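PDB 3GGD: SAM-dependent methyltransferase from Anabaena variabilis ATCC 29413, which probably transfers methyl groups from S-adenosyl-L-methionine to an as yet unidentified acceptor, and binds the by-product S-adenosyl-L-homocysteine. Local coordinates for residues F134-G146 / I194-F208. Residues are numbered along the deposited sequence; the frame is centred on the assembly and turned at random.
With SAH (S-adenosyl-L-homocysteine), chain E.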
loop_
_atom_site.group_PDB
_atom_site.type_symbol
_atom_site.label_atom_id
_atom_site.label_comp_id
_atom_site.label_asym_id
_atom_site.label_seq_id
_atom_site.Cartn_x
_atom_site.Cartn_y
_atom_site.Cartn_z
ATOM N N PHE A 134 2.838 -2.461 2.969
ATOM C CA PHE A 134 3.778 -3.235 3.793
ATOM C C PHE A 134 3.461 -3.287 5.298
ATOM O O PHE A 134 3.674 -4.319 5.956
ATOM C CB PHE A 134 5.174 -2.622 3.616
ATOM C CG PHE A 134 6.282 -3.629 3.274
ATOM C CD1 PHE A 134 6.462 -4.773 3.997
ATOM C CD2 PHE A 134 7.187 -3.348 2.270
ATOM C CE1 PHE A 134 7.493 -5.658 3.700
ATOM C CE2 PHE A 134 8.229 -4.240 1.951
ATOM C CZ PHE A 134 8.366 -5.398 2.678
ATOM N N HIS A 135 2.978 -2.171 5.854
ATOM C CA HIS A 135 2.897 -2.024 7.315
ATOM C C HIS A 135 1.955 -3.057 7.939
ATOM O O HIS A 135 2.200 -3.524 9.051
ATOM C CB HIS A 135 2.458 -0.617 7.683
ATOM C CG HIS A 135 1.003 -0.372 7.422
ATOM N ND1 HIS A 135 0.030 -0.609 8.366
ATOM C CD2 HIS A 135 0.353 0.035 6.308
ATOM C CE1 HIS A 135 -1.160 -0.348 7.851
ATOM N NE2 HIS A 135 -0.994 0.030 6.599
ATOM N N HIS A 136 0.912 -3.459 7.212
ATOM C CA HIS A 136 -0.042 -4.441 7.745
ATOM C C HIS A 136 0.410 -5.893 7.569
ATOM O O HIS A 136 -0.241 -6.811 8.104
ATOM C CB HIS A 136 -1.408 -4.257 7.075
ATOM C CG HIS A 136 -1.323 -4.293 5.591
ATOM N ND1 HIS A 136 -1.211 -5.474 4.878
ATOM C CD2 HIS A 136 -1.304 -3.290 4.680
ATOM C CE1 HIS A 136 -1.128 -5.187 3.592
ATOM N NE2 HIS A 136 -1.170 -3.874 3.451
ATOM N N ILE A 137 1.483 -6.125 6.809
ATOM C CA ILE A 137 1.971 -7.486 6.604
ATOM C C ILE A 137 2.579 -8.030 7.897
ATOM O O ILE A 137 3.424 -7.378 8.528
ATOM C CB ILE A 137 2.999 -7.573 5.430
ATOM C CG1 ILE A 137 2.369 -7.091 4.110
ATOM C CG2 ILE A 137 3.577 -9.015 5.277
ATOM C CD1 ILE A 137 1.367 -8.049 3.429
ATOM N N PRO A 138 2.140 -9.218 8.334
ATOM C CA PRO A 138 2.789 -9.796 9.509
ATOM C C PRO A 138 4.312 -9.834 9.323
ATOM O O PRO A 138 4.791 -10.162 8.232
ATOM C CB PRO A 138 2.209 -11.216 9.564
ATOM C CG PRO A 138 0.868 -11.046 8.922
ATOM C CD PRO A 138 1.087 -10.101 7.811
ATOM N N VAL A 139 5.033 -9.497 10.381
ATOM C CA VAL A 139 6.494 -9.349 10.332
ATOM C C VAL A 139 7.193 -10.590 9.793
ATOM O O VAL A 139 8.103 -10.476 8.968
ATOM C CB VAL A 139 7.054 -8.900 11.710
ATOM C CG1 VAL A 139 8.595 -9.028 11.776
ATOM C CG2 VAL A 139 6.609 -7.452 11.940
ATOM N N GLU A 140 6.711 -11.761 10.191
ATOM C CA GLU A 140 7.305 -13.011 9.736
ATOM C C GLU A 140 7.069 -13.329 8.238
ATOM O O GLU A 140 7.669 -14.245 7.713
ATOM C CB GLU A 140 6.857 -14.185 10.611
ATOM C CG GLU A 140 5.366 -14.518 10.479
ATOM C CD GLU A 140 4.393 -13.680 11.375
ATOM O OE1 GLU A 140 4.746 -12.591 11.973
ATOM O OE2 GLU A 140 3.234 -14.186 11.459
ATOM N N LYS A 141 6.224 -12.562 7.553
ATOM C CA LYS A 141 5.980 -12.754 6.142
ATOM C C LYS A 141 6.565 -11.650 5.288
ATOM O O LYS A 141 6.483 -11.709 4.057
ATOM C CB LYS A 141 4.475 -12.869 5.909
ATOM C CG LYS A 141 3.970 -14.214 6.472
ATOM C CD LYS A 141 2.502 -14.162 6.714
ATOM C CE LYS A 141 1.922 -15.536 7.273
ATOM N NZ LYS A 141 0.505 -15.276 7.810
ATOM N N ARG A 142 7.164 -10.651 5.925
ATOM C CA ARG A 142 7.644 -9.475 5.203
ATOM C C ARG A 142 8.780 -9.747 4.220
ATOM O O ARG A 142 8.854 -9.089 3.195
ATOM C CB ARG A 142 8.049 -8.353 6.165
ATOM C CG ARG A 142 6.836 -7.671 6.791
ATOM C CD ARG A 142 7.235 -6.605 7.804
ATOM N NE ARG A 142 6.056 -5.882 8.316
ATOM C CZ ARG A 142 6.114 -4.727 8.987
ATOM N NH1 ARG A 142 7.290 -4.152 9.233
ATOM N NH2 ARG A 142 4.990 -4.145 9.401
ATOM N N GLU A 143 9.635 -10.705 4.529
ATOM C CA GLU A 143 10.753 -11.014 3.654
ATOM C C GLU A 143 10.247 -11.508 2.288
ATOM O O GLU A 143 10.849 -11.205 1.288
ATOM C CB GLU A 143 11.710 -12.020 4.332
ATOM C CG GLU A 143 12.718 -12.734 3.385
ATOM C CD GLU A 143 13.802 -11.819 2.710
ATOM O OE1 GLU A 143 14.001 -10.639 3.109
ATOM O OE2 GLU A 143 14.478 -12.323 1.770
ATOM N N LEU A 144 9.131 -12.237 2.264
ATOM C CA LEU A 144 8.540 -12.736 1.031
ATOM C C LEU A 144 8.120 -11.563 0.153
ATOM O O LEU A 144 8.379 -11.544 -1.062
ATOM C CB LEU A 144 7.352 -13.661 1.346
ATOM C CG LEU A 144 7.677 -15.019 1.998
ATOM C CD1 LEU A 144 6.417 -15.693 2.580
ATOM C CD2 LEU A 144 8.385 -15.985 1.006
ATOM N N LEU A 145 7.505 -10.548 0.763
ATOM C CA LEU A 145 7.089 -9.399 -0.016
ATOM C C LEU A 145 8.356 -8.656 -0.542
ATOM O O LEU A 145 8.402 -8.199 -1.702
ATOM C CB LEU A 145 6.190 -8.468 0.815
ATOM C CG LEU A 145 5.664 -7.199 0.119
ATOM C CD1 LEU A 145 4.980 -7.506 -1.197
ATOM C CD2 LEU A 145 4.727 -6.372 1.063
ATOM N N GLY A 146 9.372 -8.525 0.312
ATOM C CA GLY A 146 10.636 -7.920 -0.135
ATOM C C GLY A 146 11.191 -8.678 -1.356
ATOM O O GLY A 146 11.636 -8.055 -2.321
ATOM N N ILE A 194 -7.077 -8.390 10.034
ATOM C CA ILE A 194 -6.029 -7.472 9.540
ATOM C C ILE A 194 -5.771 -6.407 10.603
ATOM O O ILE A 194 -6.711 -5.975 11.308
ATOM C CB ILE A 194 -6.476 -6.794 8.218
ATOM C CG1 ILE A 194 -6.676 -7.869 7.117
ATOM C CG2 ILE A 194 -5.485 -5.687 7.757
ATOM C CD1 ILE A 194 -7.664 -7.487 5.987
ATOM N N ARG A 195 -4.495 -6.033 10.757
ATOM C CA ARG A 195 -4.081 -5.031 11.742
ATOM C C ARG A 195 -3.107 -4.062 11.107
ATOM O O ARG A 195 -2.275 -4.451 10.296
ATOM C CB ARG A 195 -3.386 -5.661 12.942
ATOM C CG ARG A 195 -4.255 -6.607 13.751
ATOM C CD ARG A 195 -5.310 -5.839 14.525
ATOM N NE ARG A 195 -6.183 -6.714 15.330
ATOM C CZ ARG A 195 -7.317 -7.274 14.916
ATOM N NH1 ARG A 195 -7.789 -7.093 13.692
ATOM N NH2 ARG A 195 -7.992 -8.014 15.747
ATOM N N PRO A 196 -3.200 -2.790 11.489
ATOM C CA PRO A 196 -2.203 -1.837 11.028
ATOM C C PRO A 196 -0.912 -2.145 11.760
ATOM O O PRO A 196 -0.946 -2.668 12.881
ATOM C CB PRO A 196 -2.766 -0.482 11.484
ATOM C CG PRO A 196 -3.560 -0.802 12.683
ATOM C CD PRO A 196 -4.146 -2.185 12.440
ATOM N N GLY A 197 0.212 -1.795 11.144
ATOM C CA GLY A 197 1.512 -1.973 11.769
ATOM C C GLY A 197 2.421 -0.799 11.475
ATOM O O GLY A 197 1.953 0.302 11.142
ATOM N N ILE A 198 3.730 -1.059 11.580
ATOM C CA ILE A 198 4.797 -0.035 11.517
ATOM C C ILE A 198 5.876 -0.406 10.481
ATOM O O ILE A 198 6.369 -1.524 10.522
ATOM C CB ILE A 198 5.489 0.061 12.916
ATOM C CG1 ILE A 198 4.468 0.364 14.033
ATOM C CG2 ILE A 198 6.620 1.118 12.930
ATOM C CD1 ILE A 198 4.938 -0.060 15.448
ATOM N N PHE A 199 6.258 0.515 9.581
ATOM C CA PHE A 199 7.361 0.292 8.659
ATOM C C PHE A 199 8.320 1.485 8.781
ATOM O O PHE A 199 7.888 2.643 8.749
ATOM C CB PHE A 199 6.855 0.116 7.226
ATOM C CG PHE A 199 7.872 -0.461 6.300
ATOM C CD1 PHE A 199 8.736 0.369 5.602
ATOM C CD2 PHE A 199 7.985 -1.822 6.149
ATOM C CE1 PHE A 199 9.679 -0.149 4.761
ATOM C CE2 PHE A 199 8.944 -2.375 5.309
ATOM C CZ PHE A 199 9.779 -1.536 4.599
ATOM N N THR A 200 9.609 1.202 8.929
ATOM C CA THR A 200 10.616 2.218 9.212
ATOM C C THR A 200 11.829 2.196 8.271
ATOM O O THR A 200 12.014 1.260 7.452
ATOM C CB THR A 200 11.181 1.983 10.617
ATOM O OG1 THR A 200 11.993 0.810 10.584
ATOM C CG2 THR A 200 10.068 1.784 11.685
ATOM N N ALA A 201 12.690 3.198 8.425
ATOM C CA ALA A 201 13.954 3.265 7.704
ATOM C C ALA A 201 14.740 2.005 8.015
ATOM O O ALA A 201 15.445 1.470 7.160
ATOM C CB ALA A 201 14.783 4.521 8.131
ATOM N N GLU A 202 14.654 1.525 9.246
ATOM C CA GLU A 202 15.400 0.320 9.614
ATOM C C GLU A 202 14.838 -0.909 8.887
ATOM O O GLU A 202 15.578 -1.841 8.623
ATOM C CB GLU A 202 15.429 0.088 11.125
ATOM C CG GLU A 202 16.243 1.128 11.905
ATOM C CD GLU A 202 15.594 2.558 11.909
ATOM O OE1 GLU A 202 14.329 2.709 11.765
ATOM O OE2 GLU A 202 16.377 3.538 12.034
ATOM N N ASP A 203 13.548 -0.900 8.549
ATOM C CA ASP A 203 12.982 -1.990 7.758
ATOM C C ASP A 203 13.503 -1.975 6.317
ATOM O O ASP A 203 13.581 -3.024 5.691
ATOM C CB ASP A 203 11.441 -1.983 7.762
ATOM C CG ASP A 203 10.850 -2.387 9.118
ATOM O OD1 ASP A 203 11.308 -3.390 9.734
ATOM O OD2 ASP A 203 9.904 -1.694 9.566
ATOM N N ILE A 204 13.807 -0.794 5.774
ATOM C CA ILE A 204 14.389 -0.710 4.424
ATOM C C ILE A 204 15.760 -1.417 4.464
ATOM O O ILE A 204 16.072 -2.196 3.599
ATOM C CB ILE A 204 14.590 0.722 3.918
ATOM C CG1 ILE A 204 13.255 1.471 3.784
ATOM C CG2 ILE A 204 15.375 0.700 2.574
ATOM C CD1 ILE A 204 12.322 0.922 2.758
ATOM N N GLU A 205 16.556 -1.161 5.480
ATOM C CA GLU A 205 17.842 -1.844 5.617
ATOM C C GLU A 205 17.704 -3.356 5.832
ATOM O O GLU A 205 18.501 -4.148 5.312
ATOM C CB GLU A 205 18.651 -1.231 6.751
ATOM C CG GLU A 205 19.986 -1.925 7.031
ATOM C CD GLU A 205 20.975 -1.886 5.845
ATOM O OE1 GLU A 205 20.893 -0.977 4.997
ATOM O OE2 GLU A 205 21.875 -2.754 5.785
ATOM N N LEU A 206 16.690 -3.758 6.591
ATOM C CA LEU A 206 16.481 -5.153 6.943
ATOM C C LEU A 206 16.068 -5.942 5.705
ATOM O O LEU A 206 16.653 -6.988 5.436
ATOM C CB LEU A 206 15.410 -5.288 8.045
ATOM C CG LEU A 206 15.005 -6.678 8.535
ATOM C CD1 LEU A 206 16.196 -7.489 9.100
ATOM C CD2 LEU A 206 13.890 -6.585 9.614
ATOM N N TYR A 207 15.063 -5.462 4.972
ATOM C CA TYR A 207 14.536 -6.203 3.829
ATOM C C TYR A 207 15.209 -5.899 2.507
ATOM O O TYR A 207 15.147 -6.740 1.578
ATOM C CB TYR A 207 12.999 -6.032 3.685
ATOM C CG TYR A 207 12.282 -6.484 4.936
ATOM C CD1 TYR A 207 12.347 -7.802 5.350
ATOM C CD2 TYR A 207 11.622 -5.560 5.759
ATOM C CE1 TYR A 207 11.751 -8.215 6.544
ATOM C CE2 TYR A 207 11.016 -5.955 6.963
ATOM C CZ TYR A 207 11.083 -7.273 7.346
ATOM O OH TYR A 207 10.490 -7.652 8.523
ATOM N N PHE A 208 15.856 -4.735 2.424
ATOM C CA PHE A 208 16.490 -4.278 1.199
ATOM C C PHE A 208 17.901 -3.797 1.413
ATOM O O PHE A 208 18.252 -2.688 1.049
ATOM C CB PHE A 208 15.677 -3.148 0.566
ATOM C CG PHE A 208 14.227 -3.511 0.290
ATOM C CD1 PHE A 208 13.889 -4.324 -0.785
ATOM C CD2 PHE A 208 13.203 -3.012 1.095
ATOM C CE1 PHE A 208 12.544 -4.668 -1.027
ATOM C CE2 PHE A 208 11.872 -3.344 0.854
ATOM C CZ PHE A 208 11.537 -4.173 -0.211
HETATM N N SAH E . -2.553 1.073 -2.335
HETATM C CA SAH E . -4.029 1.104 -2.167
HETATM C CB SAH E . -4.557 0.073 -1.146
HETATM C CG SAH E . -4.006 0.085 0.291
HETATM S SD SAH E . -4.806 -1.120 1.365
HETATM C C SAH E . -4.522 2.490 -1.782
HETATM O O SAH E . -5.721 2.812 -1.982
HETATM O OXT SAH E . -3.761 3.297 -1.247
HETATM C "C5'" SAH E . -3.665 -2.470 1.259
HETATM C "C4'" SAH E . -3.829 -3.295 -0.051
HETATM O "O4'" SAH E . -2.847 -4.358 -0.084
HETATM C "C3'" SAH E . -5.178 -4.009 -0.253
HETATM O "O3'" SAH E . -5.772 -3.707 -1.504
HETATM C "C2'" SAH E . -4.834 -5.492 -0.210
HETATM O "O2'" SAH E . -5.739 -6.373 -0.907
HETATM C "C1'" SAH E . -3.404 -5.500 -0.719
HETATM N N9 SAH E . -2.655 -6.712 -0.369
HETATM C C8 SAH E . -2.681 -7.319 0.850
HETATM N N7 SAH E . -1.863 -8.385 0.848
HETATM C C5 SAH E . -1.318 -8.460 -0.404
HETATM C C6 SAH E . -0.420 -9.395 -1.072
HETATM N N6 SAH E . 0.015 -10.439 -0.329
HETATM N N1 SAH E . -0.094 -9.213 -2.360
HETATM C C2 SAH E . -0.605 -8.149 -3.058
HETATM N N3 SAH E . -1.444 -7.282 -2.492
HETATM C C4 SAH E . -1.848 -7.395 -1.212
HETATM O O HOH W 1 -2.576 -7.694 9.204
HETATM O O HOH W 2 9.763 -5.506 10.059
HETATM O O HOH W 3 13.646 -9.045 0.821
#
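Phe199 CE2 sits over the centre of one face of the Phe134 ring, 3.5 Å above its plane, while Leu145 CD2 covers the opposite face; Arg142 CB and Phe208 CZ lie at the edge. The Phe134 and Phe199 rings are inclined by 31°, and Tyr207, nearly parallel to Phe134 but slid aside, completes an aromatic cluster. The ring of His135 is met at its edge: Gly197 N donates to His135 ND1 (3.0 Å) in the ring plane and almost dead straight, at 179°. A chi1 of 74° sets CG between the backbone N and the carbonyl carbon, bringing ND1 to that N-H. Arg142, extended from CG to NE, runs past the Tyr207 hydroxyl and grips Ile198 O end-on, through NH1 at 3.1 Å and NH2 at 3.2 Å, while its NE donates to Ile137 O (3.0 Å). Asp203 OD2 is a long salt-bridge partner of NH1; one water joins Asp203 OD1 and Tyr207 OH, with a weak bond from Arg142 NH1. His136 NE2 lies 3.6 Å from C5' of S-adenosyl-L-homocysteine. These bonds fix the His135 ring's rotation and tie the loop after strand 127-131 and the start of helix 142-153 to the extended run 194-199 and helix 201-207.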